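Local coordinates for stage III sporulation protein AH (Bacillus subtilis, PDB 3TUF) that forms, together with SpoIIQ, an intercellular channel between mother cell and forespore that serves forespore engulfment and signalling during sporulation, at residues E93-V107 against A120-E134. Sequence-based numbering, arbitrary orientation.
Sequences EDARSKEREELNAIV and AYDKMTALSEVEGTE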
ATOM      1  N   GLU B  93      -3.770  -2.609  -8.016  1.00 45.15           N
ATOM      2  CA  GLU B  93      -4.251  -1.322  -7.533  1.00 52.85           C
ATOM      3  C   GLU B  93      -5.638  -1.059  -8.097  1.00 51.38           C
ATOM      4  O   GLU B  93      -6.625  -1.052  -7.361  1.00 46.50           O
ATOM      5  CB  GLU B  93      -3.292  -0.202  -7.941  1.00 53.47           C
ATOM      6  CG  GLU B  93      -2.497   0.386  -6.786  1.00 74.16           C
ATOM      7  CD  GLU B  93      -2.473  -0.523  -5.574  1.00 84.16           C
ATOM      8  OE1 GLU B  93      -3.348  -0.370  -4.696  1.00108.10           O
ATOM      9  OE2 GLU B  93      -1.578  -1.391  -5.498  1.00 82.02           O
ATOM     10  N   ASP B  94      -5.711  -0.852  -9.408  1.00 40.79           N
ATOM     11  CA  ASP B  94      -7.024  -0.694 -10.083  1.00 50.47           C
ATOM     12  C   ASP B  94      -8.121  -1.507  -9.397  1.00 48.61           C
ATOM     13  O   ASP B  94      -9.138  -0.927  -8.892  1.00 42.53           O
ATOM     14  CB  ASP B  94      -6.928  -1.090 -11.568  1.00 57.15           C
ATOM     15  CG  ASP B  94      -5.944  -0.189 -12.336  1.00 61.02           C
ATOM     16  OD1 ASP B  94      -5.495   0.794 -11.689  1.00 63.23           O
ATOM     17  OD2 ASP B  94      -5.609  -0.415 -13.553  1.00 50.05           O
ATOM     18  N   ALA B  95      -7.887  -2.831  -9.361  1.00 37.06           N
ATOM     19  CA  ALA B  95      -8.812  -3.767  -8.756  1.00 44.13           C
ATOM     20  C   ALA B  95      -9.112  -3.392  -7.274  1.00 45.86           C
ATOM     21  O   ALA B  95     -10.294  -3.225  -6.882  1.00 54.53           O
ATOM     22  CB  ALA B  95      -8.289  -5.195  -8.891  1.00 39.02           C
ATOM     23  N   ARG B  96      -8.071  -3.212  -6.469  1.00 41.63           N
ATOM     24  CA  ARG B  96      -8.258  -2.811  -5.075  1.00 50.95           C
ATOM     25  C   ARG B  96      -9.150  -1.570  -4.936  1.00 50.72           C
ATOM     26  O   ARG B  96     -10.029  -1.519  -4.075  1.00 43.61           O
ATOM     27  CB  ARG B  96      -6.906  -2.563  -4.403  1.00 51.67           C
ATOM     28  CG  ARG B  96      -5.933  -3.726  -4.519  1.00 49.51           C
ATOM     29  CD  ARG B  96      -6.294  -4.845  -3.557  1.00 42.83           C
ATOM     30  NE  ARG B  96      -5.249  -5.069  -2.562  1.00 55.90           N
ATOM     31  CZ  ARG B  96      -4.545  -6.191  -2.459  1.00 60.95           C
ATOM     32  NH1 ARG B  96      -4.772  -7.198  -3.291  1.00 63.89           N
ATOM     33  NH2 ARG B  96      -3.613  -6.308  -1.523  1.00 60.95           N
ATOM     34  N   SER B  97      -8.910  -0.578  -5.787  1.00 45.16           N
ATOM     35  CA  SER B  97      -9.641   0.708  -5.765  1.00 50.86           C
ATOM     36  C   SER B  97     -11.115   0.496  -5.888  1.00 50.28           C
ATOM     37  O   SER B  97     -11.910   1.019  -5.077  1.00 50.03           O
ATOM     38  CB  SER B  97      -9.284   1.548  -6.966  1.00 51.41           C
ATOM     39  OG  SER B  97      -8.151   2.286  -6.656  1.00 61.17           O
ATOM     40  N   LYS B  98     -11.448  -0.248  -6.950  1.00 48.61           N
ATOM     41  CA  LYS B  98     -12.792  -0.625  -7.253  1.00 52.85           C
ATOM     42  C   LYS B  98     -13.357  -1.310  -6.062  1.00 58.38           C
ATOM     43  O   LYS B  98     -14.448  -0.943  -5.600  1.00 55.71           O
ATOM     44  CB  LYS B  98     -12.840  -1.583  -8.438  1.00 49.17           C
ATOM     45  CG  LYS B  98     -13.030  -0.865  -9.750  1.00 59.85           C
ATOM     46  CD  LYS B  98     -12.662  -1.772 -10.999  1.00 80.33           C
ATOM     47  CE  LYS B  98     -11.171  -1.600 -11.467  1.00 83.29           C
ATOM     48  NZ  LYS B  98     -10.626  -2.775 -12.241  1.00 69.76           N
ATOM     49  N   GLU B  99     -12.624  -2.308  -5.560  1.00 51.92           N
ATOM     50  CA  GLU B  99     -13.030  -2.950  -4.316  1.00 56.20           C
ATOM     51  C   GLU B  99     -13.438  -1.975  -3.193  1.00 53.44           C
ATOM     52  O   GLU B  99     -14.583  -2.052  -2.710  1.00 57.71           O
ATOM     53  CB  GLU B  99     -11.931  -3.822  -3.816  1.00 59.03           C
ATOM     54  CG  GLU B  99     -12.101  -5.234  -4.159  1.00 56.53           C
ATOM     55  CD  GLU B  99     -11.611  -6.107  -3.010  1.00 69.81           C
ATOM     56  OE1 GLU B  99     -12.392  -6.284  -2.039  1.00 72.91           O
ATOM     57  OE2 GLU B  99     -10.449  -6.586  -3.061  1.00 60.94           O
ATOM     58  N   ARG B 100     -12.519  -1.079  -2.790  1.00 47.70           N
ATOM     59  CA  ARG B 100     -12.778  -0.156  -1.675  1.00 50.48           C
ATOM     60  C   ARG B 100     -14.004   0.645  -1.947  1.00 54.44           C
ATOM     61  O   ARG B 100     -14.837   0.839  -1.068  1.00 54.97           O
ATOM     62  CB  ARG B 100     -11.649   0.837  -1.476  1.00 49.71           C
ATOM     63  CG  ARG B 100     -10.360   0.215  -1.039  1.00 57.75           C
ATOM     64  CD  ARG B 100      -9.320   1.280  -0.690  1.00 53.87           C
ATOM     65  NE  ARG B 100      -8.642   1.914  -1.848  1.00 49.16           N
ATOM     66  CZ  ARG B 100      -7.626   1.369  -2.536  1.00 63.75           C
ATOM     67  NH1 ARG B 100      -7.151   0.152  -2.214  1.00 60.50           N
ATOM     68  NH2 ARG B 100      -7.089   2.045  -3.542  1.00 55.79           N
ATOM     69  N   GLU B 101     -14.106   1.112  -3.184  1.00 48.14           N
ATOM     70  CA  GLU B 101     -15.231   1.917  -3.584  1.00 59.30           C
ATOM     71  C   GLU B 101     -16.595   1.203  -3.378  1.00 60.89           C
ATOM     72  O   GLU B 101     -17.599   1.823  -2.967  1.00 54.63           O
ATOM     73  CB  GLU B 101     -15.049   2.302  -5.029  1.00 63.68           C
ATOM     74  CG  GLU B 101     -16.289   2.002  -5.815  1.00 70.21           C
ATOM     75  CD  GLU B 101     -16.434   2.849  -7.030  1.00 87.51           C
ATOM     76  OE1 GLU B 101     -15.404   3.394  -7.497  1.00 91.82           O
ATOM     77  OE2 GLU B 101     -17.587   2.966  -7.510  1.00 94.60           O
ATOM     78  N   GLU B 102     -16.618  -0.096  -3.665  1.00 58.77           N
ATOM     79  CA  GLU B 102     -17.832  -0.849  -3.526  1.00 62.37           C
ATOM     80  C   GLU B 102     -18.152  -1.118  -2.078  1.00 63.64           C
ATOM     81  O   GLU B 102     -19.298  -0.890  -1.634  1.00 64.12           O
ATOM     82  CB  GLU B 102     -17.741  -2.122  -4.319  1.00 76.80           C
ATOM     83  CG  GLU B 102     -18.303  -1.940  -5.717  1.00109.18           C
ATOM     84  CD  GLU B 102     -17.572  -2.752  -6.782  1.00117.00           C
ATOM     85  OE1 GLU B 102     -17.093  -3.876  -6.481  1.00125.87           O
ATOM     86  OE2 GLU B 102     -17.483  -2.258  -7.936  1.00135.66           O
ATOM     87  N   LEU B 103     -17.156  -1.585  -1.330  1.00 54.69           N
ATOM     88  CA  LEU B 103     -17.323  -1.686   0.116  1.00 60.31           C
ATOM     89  C   LEU B 103     -17.855  -0.353   0.676  1.00 53.54           C
ATOM     90  O   LEU B 103     -18.914  -0.291   1.327  1.00 53.40           O
ATOM     91  CB  LEU B 103     -16.016  -2.102   0.808  1.00 55.98           C
ATOM     92  CG  LEU B 103     -15.572  -3.599   0.817  1.00 52.74           C
ATOM     93  CD1 LEU B 103     -16.711  -4.574   0.435  1.00 51.97           C
ATOM     94  CD2 LEU B 103     -14.311  -3.851  -0.028  1.00 52.62           C
ATOM     95  N   ASN B 104     -17.163   0.732   0.375  1.00 50.60           N
ATOM     96  CA  ASN B 104     -17.613   1.992   0.905  1.00 57.68           C
ATOM     97  C   ASN B 104     -19.043   2.306   0.483  1.00 56.59           C
ATOM     98  O   ASN B 104     -19.806   2.924   1.237  1.00 53.85           O
ATOM     99  CB  ASN B 104     -16.699   3.104   0.448  1.00 62.29           C
ATOM    100  CG  ASN B 104     -16.942   4.406   1.201  1.00 72.09           C
ATOM    101  OD1 ASN B 104     -17.658   4.476   2.217  1.00 68.89           O
ATOM    102  ND2 ASN B 104     -16.332   5.449   0.702  1.00 79.14           N
ATOM    103  N   ALA B 105     -19.396   1.877  -0.725  1.00 55.32           N
ATOM    104  CA  ALA B 105     -20.678   2.219  -1.274  1.00 58.71           C
ATOM    105  C   ALA B 105     -21.820   1.546  -0.495  1.00 57.48           C
ATOM    106  O   ALA B 105     -22.833   2.183  -0.187  1.00 71.06           O
ATOM    107  CB  ALA B 105     -20.718   1.851  -2.749  1.00 59.60           C
ATOM    108  N   ILE B 106     -21.639   0.263  -0.189  1.00 55.94           N
ATOM    109  CA  ILE B 106     -22.564  -0.538   0.623  1.00 60.61           C
ATOM    110  C   ILE B 106     -22.720   0.039   2.030  1.00 61.17           C
ATOM    111  O   ILE B 106     -23.841   0.307   2.509  1.00 68.61           O
ATOM    112  CB  ILE B 106     -22.040  -1.987   0.719  1.00 59.27           C
ATOM    113  CG1 ILE B 106     -22.223  -2.684  -0.632  1.00 62.59           C
ATOM    114  CG2 ILE B 106     -22.759  -2.780   1.779  1.00 56.02           C
ATOM    115  CD1 ILE B 106     -21.047  -3.528  -1.033  1.00 60.62           C
ATOM    116  N   VAL B 107     -21.579   0.241   2.680  1.00 60.05           N
ATOM    117  CA  VAL B 107     -21.531   0.763   4.040  1.00 63.08           C
ATOM    118  C   VAL B 107     -22.275   2.083   4.101  1.00 59.33           C
ATOM    119  O   VAL B 107     -23.006   2.351   5.057  1.00 64.93           O
ATOM    120  CB  VAL B 107     -20.078   0.938   4.486  1.00 55.19           C
ATOM    121  CG1 VAL B 107     -19.951   1.923   5.645  1.00 51.74           C
ATOM    122  CG2 VAL B 107     -19.527  -0.374   4.892  1.00 50.01           C
ATOM    123  N   ALA B 120     -19.504  -5.653   4.985  1.00 51.86           N
ATOM    124  CA  ALA B 120     -18.741  -4.776   4.103  1.00 59.56           C
ATOM    125  C   ALA B 120     -17.681  -4.017   4.915  1.00 54.26           C
ATOM    126  O   ALA B 120     -16.493  -3.913   4.531  1.00 53.66           O
ATOM    127  CB  ALA B 120     -19.643  -3.832   3.438  1.00 54.55           C
ATOM    128  N   TYR B 121     -18.084  -3.499   6.058  1.00 53.55           N
ATOM    129  CA  TYR B 121     -17.088  -2.829   6.902  1.00 60.29           C
ATOM    130  C   TYR B 121     -15.884  -3.723   7.309  1.00 60.32           C
ATOM    131  O   TYR B 121     -14.721  -3.286   7.254  1.00 59.21           O
ATOM    132  CB  TYR B 121     -17.746  -2.186   8.116  1.00 60.81           C
ATOM    133  CG  TYR B 121     -16.770  -1.432   8.959  1.00 64.05           C
ATOM    134  CD1 TYR B 121     -16.358  -0.167   8.596  1.00 59.19           C
ATOM    135  CD2 TYR B 121     -16.234  -2.004  10.107  1.00 57.12           C
ATOM    136  CE1 TYR B 121     -15.438   0.531   9.377  1.00 60.20           C
ATOM    137  CE2 TYR B 121     -15.318  -1.325  10.890  1.00 54.91           C
ATOM    138  CZ  TYR B 121     -14.923  -0.063  10.526  1.00 60.77           C
ATOM    139  OH  TYR B 121     -14.016   0.612  11.300  1.00 62.06           O
ATOM    140  N   ASP B 122     -16.161  -4.968   7.696  1.00 58.13           N
ATOM    141  CA  ASP B 122     -15.091  -5.913   8.003  1.00 62.04           C
ATOM    142  C   ASP B 122     -14.194  -6.246   6.832  1.00 62.58           C
ATOM    143  O   ASP B 122     -12.968  -6.329   6.996  1.00 56.81           O
ATOM    144  CB  ASP B 122     -15.667  -7.190   8.557  1.00 68.04           C
ATOM    145  CG  ASP B 122     -16.333  -6.972   9.868  1.00 73.09           C
ATOM    146  OD1 ASP B 122     -16.486  -5.792  10.261  1.00 75.04           O
ATOM    147  OD2 ASP B 122     -16.700  -7.972  10.509  1.00 77.70           O
ATOM    148  N   LYS B 123     -14.798  -6.454   5.660  1.00 62.62           N
ATOM    149  CA  LYS B 123     -14.039  -6.714   4.434  1.00 60.40           C
ATOM    150  C   LYS B 123     -13.122  -5.503   4.164  1.00 64.20           C
ATOM    151  O   LYS B 123     -11.951  -5.653   3.763  1.00 60.06           O
ATOM    152  CB  LYS B 123     -14.980  -6.983   3.253  1.00 62.31           C
ATOM    153  CG  LYS B 123     -15.500  -8.423   3.146  1.00 78.36           C
ATOM    154  CD  LYS B 123     -16.507  -8.654   1.953  1.00 90.74           C
ATOM    155  CE  LYS B 123     -17.416  -9.898   2.132  1.00 85.58           C
ATOM    156  NZ  LYS B 123     -18.510  -9.859   1.129  1.00 85.20           N
ATOM    157  N   MET B 124     -13.647  -4.305   4.438  1.00 58.34           N
ATOM    158  CA  MET B 124     -12.909  -3.076   4.222  1.00 61.62           C
ATOM    159  C   MET B 124     -11.679  -3.022   5.152  1.00 61.33           C
ATOM    160  O   MET B 124     -10.495  -2.912   4.687  1.00 56.43           O
ATOM    161  CB  MET B 124     -13.841  -1.896   4.483  1.00 62.02           C
ATOM    162  CG  MET B 124     -13.497  -0.606   3.769  1.00 71.94           C
ATOM    163  SD  MET B 124     -14.678   0.702   4.187  1.00 77.42           S
ATOM    164  CE  MET B 124     -16.226  -0.083   3.785  1.00 66.80           C
ATOM    165  N   THR B 125     -11.922  -3.118   6.456  1.00 49.64           N
ATOM    166  CA  THR B 125     -10.777  -3.053   7.346  1.00 58.20           C
ATOM    167  C   THR B 125      -9.748  -4.208   7.119  1.00 57.90           C
ATOM    168  O   THR B 125      -8.508  -3.974   7.258  1.00 60.65           O
ATOM    169  CB  THR B 125     -11.163  -2.815   8.831  1.00 50.56           C
ATOM    170  OG1 THR B 125     -12.105  -3.790   9.248  1.00 63.06           O
ATOM    171  CG2 THR B 125     -11.826  -1.451   9.010  1.00 49.08           C
ATOM    172  N   ALA B 126     -10.218  -5.410   6.726  1.00 46.87           N
ATOM    173  CA  ALA B 126      -9.296  -6.520   6.470  1.00 49.82           C
ATOM    174  C   ALA B 126      -8.440  -6.240   5.266  1.00 48.95           C
ATOM    175  O   ALA B 126      -7.240  -6.586   5.222  1.00 58.96           O
ATOM    176  CB  ALA B 126     -10.047  -7.827   6.244  1.00 48.33           C
ATOM    177  N   LEU B 127      -9.073  -5.638   4.272  1.00 44.49           N
ATOM    178  CA  LEU B 127      -8.360  -5.305   3.064  1.00 48.05           C
ATOM    179  C   LEU B 127      -7.165  -4.411   3.373  1.00 50.21           C
ATOM    180  O   LEU B 127      -6.070  -4.680   2.860  1.00 50.54           O
ATOM    181  CB  LEU B 127      -9.267  -4.617   2.058  1.00 47.77           C
ATOM    182  CG  LEU B 127      -9.143  -4.935   0.568  1.00 42.15           C
ATOM    183  CD1 LEU B 127      -9.379  -3.643  -0.077  1.00 41.51           C
ATOM    184  CD2 LEU B 127      -7.831  -5.573   0.006  1.00 42.33           C
ATOM    185  N   SER B 128      -7.378  -3.364   4.194  1.00 43.40           N
ATOM    186  CA  SER B 128      -6.281  -2.507   4.670  1.00 53.49           C
ATOM    187  C   SER B 128      -5.160  -3.254   5.297  1.00 50.43           C
ATOM    188  O   SER B 128      -3.975  -2.897   5.175  1.00 49.48           O
ATOM    189  CB  SER B 128      -6.768  -1.656   5.798  1.00 54.90           C
ATOM    190  OG  SER B 128      -7.688  -0.760   5.266  1.00 52.70           O
ATOM    191  N   GLU B 129      -5.548  -4.237   6.077  1.00 44.74           N
ATOM    192  CA  GLU B 129      -4.559  -4.986   6.771  1.00 49.79           C
ATOM    193  C   GLU B 129      -3.780  -5.878   5.820  1.00 49.83           C
ATOM    194  O   GLU B 129      -2.539  -5.952   5.927  1.00 44.78           O
ATOM    195  CB  GLU B 129      -5.174  -5.699   7.973  1.00 51.79           C
ATOM    196  CG  GLU B 129      -5.594  -4.663   9.073  1.00 53.52           C
ATOM    197  CD  GLU B 129      -4.440  -3.642   9.473  1.00 58.34           C
ATOM    198  OE1 GLU B 129      -3.259  -4.058   9.514  1.00 75.37           O
ATOM    199  OE2 GLU B 129      -4.710  -2.424   9.742  1.00 67.87           O
ATOM    200  N   VAL B 130      -4.501  -6.491   4.865  1.00 38.36           N
ATOM    201  CA  VAL B 130      -3.895  -7.148   3.728  1.00 42.79           C
ATOM    202  C   VAL B 130      -2.948  -6.179   3.016  1.00 43.30           C
ATOM    203  O   VAL B 130      -1.765  -6.505   2.790  1.00 42.25           O
ATOM    204  CB  VAL B 130      -5.000  -7.657   2.748  1.00 46.38           C
ATOM    205  CG1 VAL B 130      -4.494  -7.827   1.252  1.00 36.69           C
ATOM    206  CG2 VAL B 130      -5.629  -8.937   3.292  1.00 42.59           C
ATOM    207  N   GLU B 131      -3.454  -4.988   2.673  1.00 49.05           N
ATOM    208  CA  GLU B 131      -2.602  -3.955   2.048  1.00 50.72           C
ATOM    209  C   GLU B 131      -1.313  -3.749   2.850  1.00 46.15           C
ATOM    210  O   GLU B 131      -0.209  -3.755   2.278  1.00 42.94           O
ATOM    211  CB  GLU B 131      -3.307  -2.567   1.909  1.00 62.07           C
ATOM    212  CG  GLU B 131      -4.606  -2.428   1.030  1.00 51.11           C
ATOM    213  CD  GLU B 131      -4.330  -2.418  -0.500  1.00 62.15           C
ATOM    214  OE1 GLU B 131      -3.127  -2.521  -0.889  1.00 64.71           O
ATOM    215  OE2 GLU B 131      -5.320  -2.299  -1.307  1.00 65.43           O
ATOM    216  N   GLY B 132      -1.472  -3.554   4.168  1.00 40.91           N
ATOM    217  CA  GLY B 132      -0.329  -3.303   5.060  1.00 42.78           C
ATOM    218  C   GLY B 132       0.656  -4.470   5.100  1.00 49.34           C
ATOM    219  O   GLY B 132       1.904  -4.270   5.055  1.00 44.39           O
ATOM    220  N   THR B 133       0.081  -5.685   5.182  1.00 40.70           N
ATOM    221  CA  THR B 133       0.836  -6.924   5.178  1.00 37.71           C
ATOM    222  C   THR B 133       1.689  -7.054   3.928  1.00 39.65           C
ATOM    223  O   THR B 133       2.879  -7.353   4.017  1.00 46.39           O
ATOM    224  CB  THR B 133      -0.098  -8.099   5.234  1.00 44.02           C
ATOM    225  OG1 THR B 133      -0.665  -8.169   6.555  1.00 46.70           O
ATOM    226  CG2 THR B 133       0.649  -9.453   4.860  1.00 33.78           C
ATOM    227  N   GLU B 134       1.101  -6.817   2.765  1.00 33.39           N
ATOM    228  CA  GLU B 134       1.877  -6.914   1.546  1.00 38.72           C
ATOM    229  C   GLU B 134       3.030  -5.913   1.422  1.00 42.04           C
ATOM    230  O   GLU B 134       4.139  -6.310   1.027  1.00 44.06           O
ATOM    231  CB  GLU B 134       0.962  -6.704   0.381  1.00 40.65           C
ATOM    232  CG  GLU B 134      -0.293  -7.468   0.528  1.00 46.05           C
ATOM    233  CD  GLU B 134      -1.136  -7.330  -0.698  1.00 48.64           C
ATOM    234  OE1 GLU B 134      -0.898  -6.349  -1.445  1.00 39.81           O
ATOM    235  OE2 GLU B 134      -2.005  -8.205  -0.921  1.00 50.14           O
TER
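Arg96 reaches across to helix 114-143 and settles among Leu127, Val130, Glu131 and Glu134, a knob in a hole made half of acids and half of apolar side chains. Its chain bends at chi2 and chi3, which brings the guanidinium edge round to the acids. NE makes a weak hydrogen bond of 3.0 Å to Glu131 OE2, within a salt bridge whose guanidinium and carboxylate planes stand 65° apart. NH2 turns to Glu134 OE2 in a second salt bridge, although its modelled place is less sure. Leu127 CD2 lies over one face of the Arg96 guanidinium, 3.7 Å from Arg96 NE. Glu131 OE2 is shared: Arg100 NH1 also comes to it, 3.2 Å away, across the line of the glutamate chain. Two cations at one oxygen would probably steady its negative charge and offset the nearby carboxylate of Glu93, whose OE1 lies close by. The network runs on to Glu154, in the loop between strands 149-152 and 157-163, through Arg96, and in the second copy of this protein to Glu129 from Arg100 and to Lys135 from Glu131.

Helices 84-107 and 114-143 form an antiparallel helical hairpin, their segments' axes 8.9 Å apart at closest and inclined at 148°, that precedes the three-stranded sheet.

Apolar contacts fill the end nearer the turn. Met124 has CG opposite its backbone N (chi1 -154°) and its tip bent inward, where CE packs against Leu103 CB at 3.6 Å and, tightly, Val107 CG2 at 3.5 Å. Ala120 CB touches Ile106 CG2 (3.7 Å) and Val107 CG2 (3.8 Å).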